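Local coordinates for protein phage terminase large subunit (Thermus phage P7426, PDB 7KS4) that probably drives viral DNA into empty capsids with ATP and, as an endonuclease, cuts the genome, this construct being its N-terminal ATPase domain, at residues F96-E100 with H113-V119. Residues are numbered along the deposited sequence; the frame is centred on the assembly and turned at random.
With SO4 (sulfate ion), chain E.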
ATOM      1  N   PHE A  96      -1.691 -23.722   1.011  1.00 32.98           N
ATOM      2  CA  PHE A  96      -0.388 -23.932   0.379  1.00 31.98           C
ATOM      3  C   PHE A  96       0.412 -24.847   1.297  1.00 32.62           C
ATOM      4  O   PHE A  96       1.179 -24.370   2.150  1.00 31.19           O
ATOM      5  CB  PHE A  96       0.310 -22.598   0.124  1.00 32.11           C
ATOM      6  CG  PHE A  96      -0.455 -21.714  -0.820  1.00 32.63           C
ATOM      7  CD1 PHE A  96      -0.500 -22.016  -2.170  1.00 32.29           C
ATOM      8  CD2 PHE A  96      -1.153 -20.604  -0.358  1.00 34.28           C
ATOM      9  CE1 PHE A  96      -1.221 -21.231  -3.051  1.00 33.01           C
ATOM     10  CE2 PHE A  96      -1.875 -19.804  -1.240  1.00 34.76           C
ATOM     11  CZ  PHE A  96      -1.906 -20.121  -2.587  1.00 34.11           C
ATOM     12  N   PRO A  97       0.239 -26.168   1.181  1.00 32.50           N
ATOM     13  CA  PRO A  97       0.849 -27.082   2.167  1.00 34.36           C
ATOM     14  C   PRO A  97       2.361 -26.973   2.282  1.00 33.93           C
ATOM     15  O   PRO A  97       2.915 -27.380   3.315  1.00 36.42           O
ATOM     16  CB  PRO A  97       0.429 -28.470   1.661  1.00 35.85           C
ATOM     17  CG  PRO A  97      -0.868 -28.230   0.952  1.00 35.23           C
ATOM     18  CD  PRO A  97      -0.713 -26.870   0.298  1.00 33.48           C
ATOM     19  N   ALA A  98       3.046 -26.446   1.265  1.00 32.04           N
ATOM     20  CA  ALA A  98       4.492 -26.288   1.286  1.00 33.49           C
ATOM     21  C   ALA A  98       4.936 -24.971   1.919  1.00 33.58           C
ATOM     22  O   ALA A  98       6.074 -24.546   1.693  1.00 33.85           O
ATOM     23  CB  ALA A  98       5.057 -26.389  -0.137  1.00 32.59           C
ATOM     24  N   THR A  99       4.074 -24.312   2.694  1.00 34.53           N
ATOM     25  CA  THR A  99       4.457 -23.096   3.396  1.00 33.50           C
ATOM     26  C   THR A  99       4.235 -23.246   4.894  1.00 34.81           C
ATOM     27  O   THR A  99       3.424 -24.054   5.355  1.00 35.87           O
ATOM     28  CB  THR A  99       3.679 -21.864   2.899  1.00 32.44           C
ATOM     29  OG1 THR A  99       2.296 -21.976   3.266  1.00 32.34           O
ATOM     30  CG2 THR A  99       3.806 -21.712   1.396  1.00 31.36           C
ATOM     31  N   GLU A 100       4.976 -22.442   5.647  1.00 36.30           N
ATOM     32  CA  GLU A 100       4.831 -22.370   7.092  1.00 38.77           C
ATOM     33  C   GLU A 100       5.118 -20.937   7.507  1.00 37.79           C
ATOM     34  O   GLU A 100       6.132 -20.368   7.095  1.00 37.47           O
ATOM     35  CB  GLU A 100       5.784 -23.339   7.793  1.00 43.50           C
ATOM     36  CG  GLU A 100       5.681 -23.324   9.307  1.00 47.64           C
ATOM     37  CD  GLU A 100       6.557 -24.384   9.944  1.00 52.65           C
ATOM     38  OE1 GLU A 100       7.787 -24.174  10.020  1.00 54.97           O
ATOM     39  OE2 GLU A 100       6.020 -25.437  10.343  1.00 55.65           O
ATOM     40  N   HIS A 113       7.901 -19.249   5.132  1.00 35.61           N
ATOM     41  CA  HIS A 113       8.906 -20.210   4.703  1.00 35.46           C
ATOM     42  C   HIS A 113       8.319 -21.119   3.630  1.00 33.48           C
ATOM     43  O   HIS A 113       7.225 -21.663   3.802  1.00 31.21           O
ATOM     44  CB  HIS A 113       9.391 -21.041   5.891  1.00 38.58           C
ATOM     45  CG  HIS A 113       9.971 -20.224   7.006  1.00 41.19           C
ATOM     46  ND1 HIS A 113      11.137 -19.505   6.872  1.00 41.99           N
ATOM     47  CD2 HIS A 113       9.549 -20.026   8.278  1.00 42.97           C
ATOM     48  CE1 HIS A 113      11.406 -18.889   8.010  1.00 44.92           C
ATOM     49  NE2 HIS A 113      10.459 -19.191   8.880  1.00 45.21           N
ATOM     50  N   HIS A 114       9.056 -21.292   2.534  1.00 33.60           N
ATOM     51  CA  HIS A 114       8.648 -22.144   1.422  1.00 33.81           C
ATOM     52  C   HIS A 114       9.532 -23.382   1.390  1.00 33.97           C
ATOM     53  O   HIS A 114      10.761 -23.271   1.452  1.00 35.63           O
ATOM     54  CB  HIS A 114       8.754 -21.396   0.093  1.00 33.29           C
ATOM     55  CG  HIS A 114       7.759 -20.293  -0.051  1.00 32.26           C
ATOM     56  ND1 HIS A 114       6.549 -20.467  -0.685  1.00 30.90           N
ATOM     57  CD2 HIS A 114       7.785 -19.007   0.370  1.00 32.44           C
ATOM     58  CE1 HIS A 114       5.875 -19.331  -0.657  1.00 31.35           C
ATOM     59  NE2 HIS A 114       6.600 -18.430  -0.019  1.00 31.23           N
ATOM     60  N   TYR A 115       8.907 -24.549   1.270  1.00 33.03           N
ATOM     61  CA  TYR A 115       9.600 -25.826   1.340  1.00 34.13           C
ATOM     62  C   TYR A 115       9.557 -26.540  -0.006  1.00 31.87           C
ATOM     63  O   TYR A 115       8.842 -26.141  -0.930  1.00 28.07           O
ATOM     64  CB  TYR A 115       8.984 -26.703   2.439  1.00 36.75           C
ATOM     65  CG  TYR A 115       9.248 -26.154   3.818  1.00 39.89           C
ATOM     66  CD1 TYR A 115      10.250 -26.687   4.614  1.00 43.26           C
ATOM     67  CD2 TYR A 115       8.519 -25.080   4.313  1.00 40.52           C
ATOM     68  CE1 TYR A 115      10.508 -26.182   5.869  1.00 46.23           C
ATOM     69  CE2 TYR A 115       8.767 -24.570   5.570  1.00 42.68           C
ATOM     70  CZ  TYR A 115       9.766 -25.120   6.343  1.00 45.93           C
ATOM     71  OH  TYR A 115      10.025 -24.616   7.600  1.00 49.46           O
ATOM     72  N   ASP A 116      10.341 -27.618  -0.096  1.00 32.56           N
ATOM     73  CA  ASP A 116      10.458 -28.414  -1.311  1.00 32.56           C
ATOM     74  C   ASP A 116       9.413 -29.519  -1.386  1.00 32.42           C
ATOM     75  O   ASP A 116       9.457 -30.340  -2.310  1.00 31.04           O
ATOM     76  CB  ASP A 116      11.861 -29.020  -1.403  1.00 35.05           C
ATOM     77  CG  ASP A 116      12.090 -30.156  -0.404  1.00 37.07           C
ATOM     78  OD1 ASP A 116      11.386 -30.223   0.630  1.00 35.84           O
ATOM     79  OD2 ASP A 116      12.992 -30.983  -0.657  1.00 38.80           O
ATOM     80  N   ARG A 117       8.486 -29.552  -0.441  1.00 32.60           N
ATOM     81  CA  ARG A 117       7.450 -30.569  -0.339  1.00 32.79           C
ATOM     82  C   ARG A 117       6.495 -30.091   0.746  1.00 31.72           C
ATOM     83  O   ARG A 117       6.788 -29.092   1.413  1.00 31.65           O
ATOM     84  CB  ARG A 117       8.048 -31.931   0.005  1.00 35.35           C
ATOM     85  CG  ARG A 117       8.488 -32.059   1.461  1.00 37.46           C
ATOM     86  CD  ARG A 117       9.432 -33.236   1.651  1.00 40.82           C
ATOM     87  NE  ARG A 117      10.742 -32.973   1.063  1.00 41.90           N
ATOM     88  CZ  ARG A 117      11.726 -33.863   0.995  1.00 44.77           C
ATOM     89  NH1 ARG A 117      11.559 -35.091   1.478  1.00 46.03           N
ATOM     90  NH2 ARG A 117      12.881 -33.527   0.441  1.00 45.91           N
ATOM     91  N   PRO A 118       5.355 -30.743   0.951  1.00 33.78           N
ATOM     92  CA  PRO A 118       4.449 -30.299   2.016  1.00 34.37           C
ATOM     93  C   PRO A 118       5.140 -30.332   3.371  1.00 36.57           C
ATOM     94  O   PRO A 118       5.936 -31.229   3.664  1.00 38.40           O
ATOM     95  CB  PRO A 118       3.289 -31.297   1.936  1.00 35.40           C
ATOM     96  CG  PRO A 118       3.313 -31.771   0.520  1.00 35.71           C
ATOM     97  CD  PRO A 118       4.761 -31.814   0.134  1.00 34.17           C
ATOM     98  N   VAL A 119       4.828 -29.331   4.201  1.00 37.53           N
ATOM     99  CA  VAL A 119       5.538 -29.154   5.465  1.00 40.65           C
ATOM    100  C   VAL A 119       5.343 -30.350   6.385  1.00 44.53           C
ATOM    101  O   VAL A 119       6.199 -30.626   7.233  1.00 46.91           O
ATOM    102  CB  VAL A 119       5.094 -27.853   6.163  1.00 41.71           C
ATOM    103  CG1 VAL A 119       5.776 -27.714   7.522  1.00 45.67           C
ATOM    104  CG2 VAL A 119       5.429 -26.665   5.299  1.00 41.90           C
TER
HETATM  105  S   SO4 E 304      14.961 -36.730   0.735  0.95101.78           S
HETATM  106  O1  SO4 E 304      13.802 -37.444   1.263  0.95101.88           O
HETATM  107  O2  SO4 E 304      16.158 -37.547   0.920  0.95101.33           O
HETATM  108  O3  SO4 E 304      15.125 -35.466   1.448  0.95 98.18           O
HETATM  109  O4  SO4 E 304      14.759 -36.464  -0.686  0.95101.80           O
HETATM  110  O   HOH W   1       5.913 -23.154  -1.253  1.00 32.43           O
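E100 and H113 pair antiparallel through two backbone bonds, E100 N to H113 O and H113 N to E100 O, the second 2.9 Å long. At the next pair, T99 faces H114 as a non-hydrogen-bonded pair, and their side chains run side by side, the T99 methyl CG2 lying 3.7 Å from H114 ND1. A98 O then accepts from Y115 N at 2.9 Å and sits in the plane of the tyrosine ring, at its edge. The E100 side chain, extended with CG anti to the backbone N (chi1 -180°), slants past Y115, its CB 3.9 Å from Y115 CE2 and its carboxylate turned 80° to the ring. V119 crosses that chain at about a right angle: CG1 touches E100 OE2, while CG2 packs against T99 O at 3.3 Å.

The pairing illustrates how a beta hairpin, strands 99-104 and 109-115, adds an outer edge to the mixed sheet of a P-loop ATPase, and how the chain leaving it can still be tied back. Past the last bridge, V119 N donates an almost straight bond (171°) to P97 O, and the prolines P97 and P118 meet through their CB atoms.

Farther out, the T99 N bond to F96 O closes the type I turn F96-T99, and T99 OG1 donates to the same oxygen. A water links A98 O to H114 ND1, entering in the plane of the imidazole, whose NE2 is bonded to L60 O. H113 ND1 bonds T129 on the adjoining strand 126-136. R117 grips the D116 carboxylate side-on through NE and NH2, and its NH1 and NH2 bond a sulfate, probably from the crystallisation liquor.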